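PDB 6A34: putative methylthioribose-1-phosphate isomerase from Pyrococcus horikoshii OT3, which probably catalyses the interconversion of methylthioribose-1-phosphate and methylthioribulose-1-phosphate in the methionine salvage pathway. Local coordinates for residues P60-A65 and V104-A109; N257-Y262 and Y319-D324; I273-V278 and K329-I334. All coordinates share one frame; numbering follows the deposited sequence.

How the interactions relate
Interactions 2 and 3 adjoin, while interaction 1 stands apart: its centre lies about 23 Å from that of interaction 2 and about 27 Å from that of interaction 3. The latter two have centres about 17 Å apart and meet where Tyr262 CE1 packs 4.0 Å from Tyr330 CE2. They also interlock in sequence, helix 261-270 leading into strand 275-278 and strand 323-326 into strand 333-336. Interaction 2 contains the predicted substrate-binding residues Asn257 and Lys258, with the Asn257 side chain beside Asp247, the predicted proton donor. Interaction 1 adjoins the predicted substrate-binding residues Ala59 and Arg100; interaction 3 is packing within the sheet, the Ala277 side chain about 7 Å from that of Asn257.

Interaction 1: residues P60-A65 and V104-A109; sequences PAIGAA and VNLFWA
Asn105 and Pro60 meet at one edge of a helix-helix packing in which helices 59-76 and 104-119 run the same way, their short segments crossing at -33° with axes 7.4 Å apart. Followed outward from the backbone, the Asn105 side chain leans over the first turn of its partner. Its CB points toward that helix and lies 4.3 Å from Pro60 N. With CG anti to the carbonyl carbon (chi1 -77°), the amide lies alongside the proline, CG facing Pro60 N. At the tip, OD1 is the branch that does the touching, 3.7 Å from Pro60 CA, whereas ND2 turns away from the proline. No hydrogen bond joins the two segments, and the fit is one of shape. On the other flank Ile62 places CG2 anti to its backbone N, where it packs 4.1 Å from Leu106 CB; the end of the isoleucine leads away from the partner helix, and the side chain also touches Arg100, a predicted substrate-binding residue. Between these flanks Gly63 brings bare backbone to the partner helix. A side-chain carbon on Gly63 would fall 3.2 Å from Asn105 O, an oxygen already bonded to Ala109 N within its own helix, so the glycine suits the close approach. Helix 125-157 borders the contact through Asp143 and Ile139. One turn beyond Asn105, the methyl carbon Ala109 CB rests 3.4 Å from Gly63 O.

Interaction 2: residues N257-Y262 and Y319-D324; sequences NKIGTY and YNPAFD
Asp324 OD2 takes a hydrogen bond from Gly260 N at 2.9 Å, the donor arriving from above the carboxylate plane, and a weak one from Tyr262 N at 3.2 Å. Tyr262 N also bonds weakly to Asp324 OD1, so its N-H straddles both oxygens. CG of Asp324 occupies the crowded position between backbone N and carbonyl carbon (chi1 58°), which swings the carboxylate toward the first turn of helix 261-270; there its charge would probably be eased by the helix end. An alanine at Asp324 would probably leave Gly260 N and Tyr262 N without this acceptor and the start of the helix less firmly fixed. The chain reaches that helix through a type II turn from Lys258 to Thr261, with Gly260 at the N-cap. Thr261 OG1 bonds at 2.7 Å to Lys258 O, which the backbone N-H of the same threonine also grips. Behind the turn the backbones pair: Asn257 and Asp324 exchange two bonds, Asp324 N to Asn257 O being 3.0 Å long, and Ile259 N reaches Ala322 O at 3.0 Å. Ile259 CD1 meets Pro321 CG at 3.7 Å, while Phe232 of the second subunit packs on Ile259 and Asp324. A water donates to Ala322 O and accepts a weak bond from Lys258 NZ. Strand 255-258, paired antiparallel with 323-326, thus passes through a tight turn into helix 261-270, and holds Asn257 and Lys258 of the predicted substrate site.

Interaction 3: residues I273-V278 and K329-I334; sequences IPFFAV and KYLTGI
Thr332 and Phe275 are joined by two hydrogen bonds. Phe275 N donates to Thr332 OG1 over 3.1 Å and almost straight, at 170°, and Thr332 N returns a bond to Phe275 O at 2.9 Å. Side chain and backbone of the threonine thus hold both polar backbone atoms of one phenylalanine. The hydroxyl is put there by the threonine's first torsion (chi1 -54°), with OG1 anti to the carbonyl carbon; the methyl CG2 then goes to the other side and touches Phe276 CZ at 3.9 Å, while CB sits over one face of that ring, offset toward its rim. The Phe275 ring goes to Tyr330 and Leu331 instead. With CG anti to the backbone N (chi1 178°), its CD2 lies 3.5 Å from Tyr330 O, and CD2 and CE2 both meet the Leu331 methyl CD2. That same methyl reaches on to Ala277 CB at 3.8 Å, bridging alternate residues of the strand. Ala277 carries the pairing further: its N makes a weak bond to Gly333 O at 3.5 Å, and its O receives a CA-H contact from Ile334 CA at 3.4 Å, the two residues forming a parallel bridge. At Gly333 a side-chain carbon would crowd Phe276 CE2, which suits a glycine beside this ring. The strands are neighbours in a mostly parallel sheet whose order recalls the Rossmann-like folds of this clan. Strand 241-244 lies on the other side of 275-278, bonding to Phe276 through Ile242 and Val244. Ala265 of helix 261-270 packs on Phe275 and Tyr330, and Phe255 of strand 255-258 touches Phe275, Ala277 and Leu331.

Interaction 1: residues P60-A65 and V104-A109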
# COMPACT_ATOMS: atom_id res chain seq x y z
N PRO A 60 11.88 21.97 -5.40
CA PRO A 60 12.15 23.40 -5.20
C PRO A 60 12.99 23.70 -3.94
O PRO A 60 13.74 24.68 -3.91
CB PRO A 60 10.77 24.05 -5.09
CG PRO A 60 9.75 22.94 -5.42
CD PRO A 60 10.47 21.63 -5.17
N ALA A 61 12.87 22.86 -2.91
CA ALA A 61 13.63 23.03 -1.68
C ALA A 61 15.11 22.71 -1.94
O ALA A 61 16.02 23.35 -1.38
CB ALA A 61 13.06 22.17 -0.60
N ILE A 62 15.35 21.73 -2.81
CA ILE A 62 16.69 21.33 -3.22
C ILE A 62 17.31 22.45 -4.05
O ILE A 62 18.52 22.67 -3.98
CB ILE A 62 16.65 20.01 -4.01
CG1 ILE A 62 16.38 18.82 -3.09
CG2 ILE A 62 17.91 19.80 -4.84
CD1 ILE A 62 15.76 17.63 -3.82
N GLY A 63 16.51 23.06 -4.92
CA GLY A 63 16.94 24.18 -5.73
C GLY A 63 17.37 25.34 -4.86
O GLY A 63 18.45 25.88 -5.01
N ALA A 64 16.53 25.68 -3.87
CA ALA A 64 16.83 26.80 -3.00
C ALA A 64 18.09 26.52 -2.19
O ALA A 64 18.91 27.43 -1.99
CB ALA A 64 15.64 27.13 -2.11
N ALA A 65 18.24 25.27 -1.72
CA ALA A 65 19.39 24.90 -0.93
C ALA A 65 20.66 25.15 -1.74
O ALA A 65 21.61 25.71 -1.23
CB ALA A 65 19.31 23.47 -0.45
N VAL A 104 15.90 18.46 -11.31
CA VAL A 104 15.86 19.46 -12.39
C VAL A 104 16.01 20.88 -11.82
O VAL A 104 16.71 21.70 -12.44
CB VAL A 104 14.62 19.29 -13.30
CG1 VAL A 104 13.30 19.64 -12.62
CG2 VAL A 104 14.77 20.09 -14.58
N ASN A 105 15.41 21.16 -10.65
CA ASN A 105 15.34 22.51 -10.07
C ASN A 105 16.71 22.95 -9.58
O ASN A 105 17.00 24.13 -9.62
CB ASN A 105 14.37 22.62 -8.88
CG ASN A 105 12.92 22.68 -9.30
OD1 ASN A 105 12.20 23.59 -8.91
ND2 ASN A 105 12.49 21.71 -10.10
N LEU A 106 17.51 21.98 -9.10
CA LEU A 106 18.92 22.12 -8.76
C LEU A 106 19.67 22.82 -9.90
O LEU A 106 20.30 23.86 -9.68
CB LEU A 106 19.50 20.72 -8.52
CG LEU A 106 21.00 20.67 -8.24
CD1 LEU A 106 21.33 21.36 -6.94
CD2 LEU A 106 21.49 19.24 -8.18
N PHE A 107 19.55 22.26 -11.11
CA PHE A 107 20.21 22.74 -12.30
C PHE A 107 19.65 24.13 -12.64
O PHE A 107 20.41 25.03 -12.85
CB PHE A 107 20.03 21.76 -13.47
CG PHE A 107 21.06 21.91 -14.57
CD1 PHE A 107 21.02 22.98 -15.45
CD2 PHE A 107 22.07 20.97 -14.73
CE1 PHE A 107 21.97 23.12 -16.46
CE2 PHE A 107 23.01 21.10 -15.74
CZ PHE A 107 22.97 22.18 -16.60
N TRP A 108 18.32 24.28 -12.70
CA TRP A 108 17.74 25.60 -12.97
C TRP A 108 18.38 26.63 -12.03
O TRP A 108 18.79 27.68 -12.49
CB TRP A 108 16.22 25.65 -12.80
CG TRP A 108 15.41 24.89 -13.81
CD1 TRP A 108 15.77 24.52 -15.07
CD2 TRP A 108 14.06 24.43 -13.61
NE1 TRP A 108 14.74 23.84 -15.67
CE2 TRP A 108 13.68 23.76 -14.80
CE3 TRP A 108 13.14 24.50 -12.55
CZ2 TRP A 108 12.42 23.17 -14.94
CZ3 TRP A 108 11.90 23.91 -12.70
CH2 TRP A 108 11.55 23.26 -13.88
N ALA A 109 18.42 26.33 -10.73
CA ALA A 109 18.74 27.33 -9.72
C ALA A 109 20.19 27.79 -9.87
O ALA A 109 20.46 29.00 -9.89
CB ALA A 109 18.48 26.78 -8.34

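Interaction 2: residues N257-Y262 and Y319-D324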
# COMPACT_ATOMS: atom_id res chain seq x y z
N ASN A 257 3.04 11.21 -11.46
CA ASN A 257 3.06 11.50 -10.02
C ASN A 257 3.41 10.19 -9.32
O ASN A 257 3.43 9.15 -9.98
CB ASN A 257 1.76 12.15 -9.53
CG ASN A 257 1.90 12.81 -8.18
OD1 ASN A 257 2.82 13.61 -7.97
ND2 ASN A 257 1.05 12.44 -7.23
N LYS A 258 3.70 10.26 -8.00
CA LYS A 258 4.08 9.11 -7.22
C LYS A 258 3.10 7.98 -7.50
O LYS A 258 1.85 8.19 -7.52
CB LYS A 258 4.06 9.37 -5.71
CG LYS A 258 5.11 8.58 -4.93
CD LYS A 258 6.55 8.89 -5.37
CE LYS A 258 7.60 8.64 -4.30
NZ LYS A 258 8.96 8.44 -4.90
N ILE A 259 3.69 6.78 -7.56
CA ILE A 259 2.99 5.54 -7.82
C ILE A 259 1.76 5.44 -6.91
O ILE A 259 1.79 5.70 -5.69
CB ILE A 259 3.94 4.35 -7.65
CG1 ILE A 259 3.33 3.05 -8.19
CG2 ILE A 259 4.36 4.20 -6.20
CD1 ILE A 259 3.27 2.99 -9.70
N GLY A 260 0.63 5.11 -7.53
CA GLY A 260 -0.66 5.07 -6.84
C GLY A 260 -1.62 6.16 -7.28
O GLY A 260 -2.80 6.05 -7.04
N THR A 261 -1.10 7.21 -7.91
CA THR A 261 -1.91 8.35 -8.34
C THR A 261 -2.92 7.89 -9.38
O THR A 261 -4.10 8.23 -9.30
CB THR A 261 -1.03 9.51 -8.83
OG1 THR A 261 -0.20 9.93 -7.75
CG2 THR A 261 -1.84 10.69 -9.30
N TYR A 262 -2.45 7.09 -10.35
CA TYR A 262 -3.29 6.55 -11.40
C TYR A 262 -4.42 5.73 -10.79
O TYR A 262 -5.55 5.85 -11.23
CB TYR A 262 -2.47 5.76 -12.44
CG TYR A 262 -3.33 5.03 -13.44
CD1 TYR A 262 -4.20 5.71 -14.26
CD2 TYR A 262 -3.29 3.64 -13.54
CE1 TYR A 262 -5.03 5.05 -15.16
CE2 TYR A 262 -4.11 2.96 -14.44
CZ TYR A 262 -4.98 3.66 -15.25
OH TYR A 262 -5.77 3.00 -16.15
N TYR A 319 9.03 -5.35 -8.73
CA TYR A 319 8.92 -4.28 -9.69
C TYR A 319 8.54 -3.02 -8.93
O TYR A 319 7.55 -3.01 -8.22
CB TYR A 319 7.88 -4.65 -10.75
CG TYR A 319 7.71 -3.62 -11.84
CD1 TYR A 319 8.78 -3.19 -12.59
CD2 TYR A 319 6.46 -3.13 -12.12
CE1 TYR A 319 8.61 -2.26 -13.61
CE2 TYR A 319 6.27 -2.19 -13.12
CZ TYR A 319 7.35 -1.77 -13.89
OH TYR A 319 7.13 -0.87 -14.87
N ASN A 320 9.39 -1.99 -9.03
CA ASN A 320 9.26 -0.81 -8.24
C ASN A 320 9.23 0.44 -9.13
O ASN A 320 10.13 1.27 -9.09
CB ASN A 320 10.40 -0.69 -7.22
CG ASN A 320 10.18 0.50 -6.32
OD1 ASN A 320 9.07 0.99 -6.23
ND2 ASN A 320 11.22 0.96 -5.64
N PRO A 321 8.17 0.67 -9.93
CA PRO A 321 8.06 1.96 -10.62
C PRO A 321 7.83 3.07 -9.58
O PRO A 321 6.95 2.96 -8.76
CB PRO A 321 6.84 1.73 -11.52
CG PRO A 321 6.01 0.75 -10.73
CD PRO A 321 7.03 -0.21 -10.16
N ALA A 322 8.65 4.13 -9.61
CA ALA A 322 8.54 5.23 -8.69
C ALA A 322 7.30 6.10 -8.97
O ALA A 322 6.69 6.64 -8.01
CB ALA A 322 9.78 6.07 -8.80
N PHE A 323 6.97 6.27 -10.25
CA PHE A 323 5.89 7.15 -10.75
C PHE A 323 4.95 6.33 -11.62
O PHE A 323 5.36 5.36 -12.22
CB PHE A 323 6.49 8.31 -11.56
CG PHE A 323 7.43 9.12 -10.71
CD1 PHE A 323 6.94 9.90 -9.67
CD2 PHE A 323 8.80 9.01 -10.86
CE1 PHE A 323 7.80 10.60 -8.83
CE2 PHE A 323 9.67 9.70 -10.01
CZ PHE A 323 9.16 10.49 -9.01
N ASP A 324 3.69 6.71 -11.66
CA ASP A 324 2.83 6.31 -12.72
C ASP A 324 2.39 7.55 -13.51
O ASP A 324 2.75 8.70 -13.17
CB ASP A 324 1.70 5.42 -12.20
CG ASP A 324 0.78 6.00 -11.13
OD1 ASP A 324 0.64 7.24 -11.08
OD2 ASP A 324 0.17 5.18 -10.39
O HOH W 1 7.90 5.78 -5.26

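Interaction 3: residues I273-V278 and K329-I334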
# COMPACT_ATOMS: atom_id res chain seq x y z
N ILE A 273 -15.95 11.46 -7.80
CA ILE A 273 -15.31 12.33 -6.90
C ILE A 273 -14.39 13.23 -7.71
O ILE A 273 -13.55 12.78 -8.49
CB ILE A 273 -14.54 11.56 -5.81
CG1 ILE A 273 -15.46 10.62 -5.02
CG2 ILE A 273 -13.84 12.52 -4.90
CD1 ILE A 273 -14.74 9.67 -4.09
N PRO A 274 -14.57 14.57 -7.60
CA PRO A 274 -13.65 15.50 -8.23
C PRO A 274 -12.20 15.17 -7.86
O PRO A 274 -11.89 14.86 -6.73
CB PRO A 274 -14.09 16.87 -7.70
CG PRO A 274 -15.50 16.71 -7.28
CD PRO A 274 -15.66 15.24 -6.90
N PHE A 275 -11.32 15.27 -8.85
CA PHE A 275 -9.96 14.84 -8.78
C PHE A 275 -9.07 15.91 -9.42
O PHE A 275 -9.15 16.16 -10.64
CB PHE A 275 -9.84 13.51 -9.53
CG PHE A 275 -8.46 12.94 -9.59
CD1 PHE A 275 -7.98 12.13 -8.58
CD2 PHE A 275 -7.62 13.23 -10.63
CE1 PHE A 275 -6.71 11.61 -8.63
CE2 PHE A 275 -6.34 12.70 -10.69
CZ PHE A 275 -5.88 11.90 -9.68
N PHE A 276 -8.23 16.54 -8.60
CA PHE A 276 -7.37 17.64 -9.04
C PHE A 276 -5.89 17.33 -8.84
O PHE A 276 -5.50 16.73 -7.84
CB PHE A 276 -7.67 18.90 -8.24
CG PHE A 276 -9.02 19.50 -8.49
CD1 PHE A 276 -10.13 19.08 -7.77
CD2 PHE A 276 -9.18 20.53 -9.40
CE1 PHE A 276 -11.37 19.66 -7.98
CE2 PHE A 276 -10.41 21.10 -9.61
CZ PHE A 276 -11.51 20.68 -8.89
N ALA A 277 -5.08 17.80 -9.79
CA ALA A 277 -3.66 17.95 -9.66
C ALA A 277 -3.37 19.42 -9.36
O ALA A 277 -4.08 20.30 -9.86
CB ALA A 277 -2.98 17.53 -10.96
N VAL A 278 -2.34 19.68 -8.57
CA VAL A 278 -1.89 21.01 -8.25
C VAL A 278 -0.37 21.02 -8.45
O VAL A 278 0.33 20.12 -7.94
CB VAL A 278 -2.29 21.44 -6.82
CG1 VAL A 278 -1.93 20.41 -5.76
CG2 VAL A 278 -1.69 22.79 -6.44
N LYS A 329 -8.00 12.74 -18.94
CA LYS A 329 -9.44 12.63 -18.88
C LYS A 329 -9.98 12.38 -17.46
O LYS A 329 -11.18 12.67 -17.15
CB LYS A 329 -9.91 11.54 -19.84
CG LYS A 329 -9.56 10.11 -19.44
CD LYS A 329 -10.28 9.06 -20.28
CE LYS A 329 -9.98 7.64 -19.86
NZ LYS A 329 -10.93 6.67 -20.45
N TYR A 330 -9.14 11.84 -16.58
CA TYR A 330 -9.46 11.63 -15.19
C TYR A 330 -9.42 12.95 -14.39
O TYR A 330 -9.90 12.98 -13.25
CB TYR A 330 -8.50 10.59 -14.60
CG TYR A 330 -8.64 9.21 -15.19
CD1 TYR A 330 -9.72 8.43 -14.86
CD2 TYR A 330 -7.72 8.67 -16.06
CE1 TYR A 330 -9.94 7.18 -15.41
CE2 TYR A 330 -7.89 7.39 -16.59
CZ TYR A 330 -9.01 6.65 -16.27
OH TYR A 330 -9.26 5.40 -16.78
N LEU A 331 -8.85 14.03 -14.95
CA LEU A 331 -8.70 15.30 -14.20
C LEU A 331 -9.97 16.15 -14.30
O LEU A 331 -10.47 16.39 -15.37
CB LEU A 331 -7.52 16.11 -14.71
CG LEU A 331 -6.14 15.63 -14.30
CD1 LEU A 331 -5.05 16.27 -15.16
CD2 LEU A 331 -5.88 15.95 -12.84
N THR A 332 -10.43 16.65 -13.15
CA THR A 332 -11.48 17.65 -13.11
C THR A 332 -10.86 19.02 -13.46
O THR A 332 -11.46 19.80 -14.11
CB THR A 332 -12.16 17.65 -11.74
OG1 THR A 332 -12.62 16.33 -11.45
CG2 THR A 332 -13.31 18.63 -11.69
N GLY A 333 -9.67 19.29 -12.94
CA GLY A 333 -8.93 20.51 -13.24
C GLY A 333 -7.49 20.43 -12.78
O GLY A 333 -7.11 19.50 -12.05
N ILE A 334 -6.69 21.39 -13.24
CA ILE A 334 -5.31 21.48 -12.83
C ILE A 334 -5.12 22.84 -12.14
O ILE A 334 -5.24 23.89 -12.76
CB ILE A 334 -4.33 21.33 -14.01
CG1 ILE A 334 -4.47 19.98 -14.71
CG2 ILE A 334 -2.92 21.58 -13.53
CD1 ILE A 334 -3.57 19.80 -15.92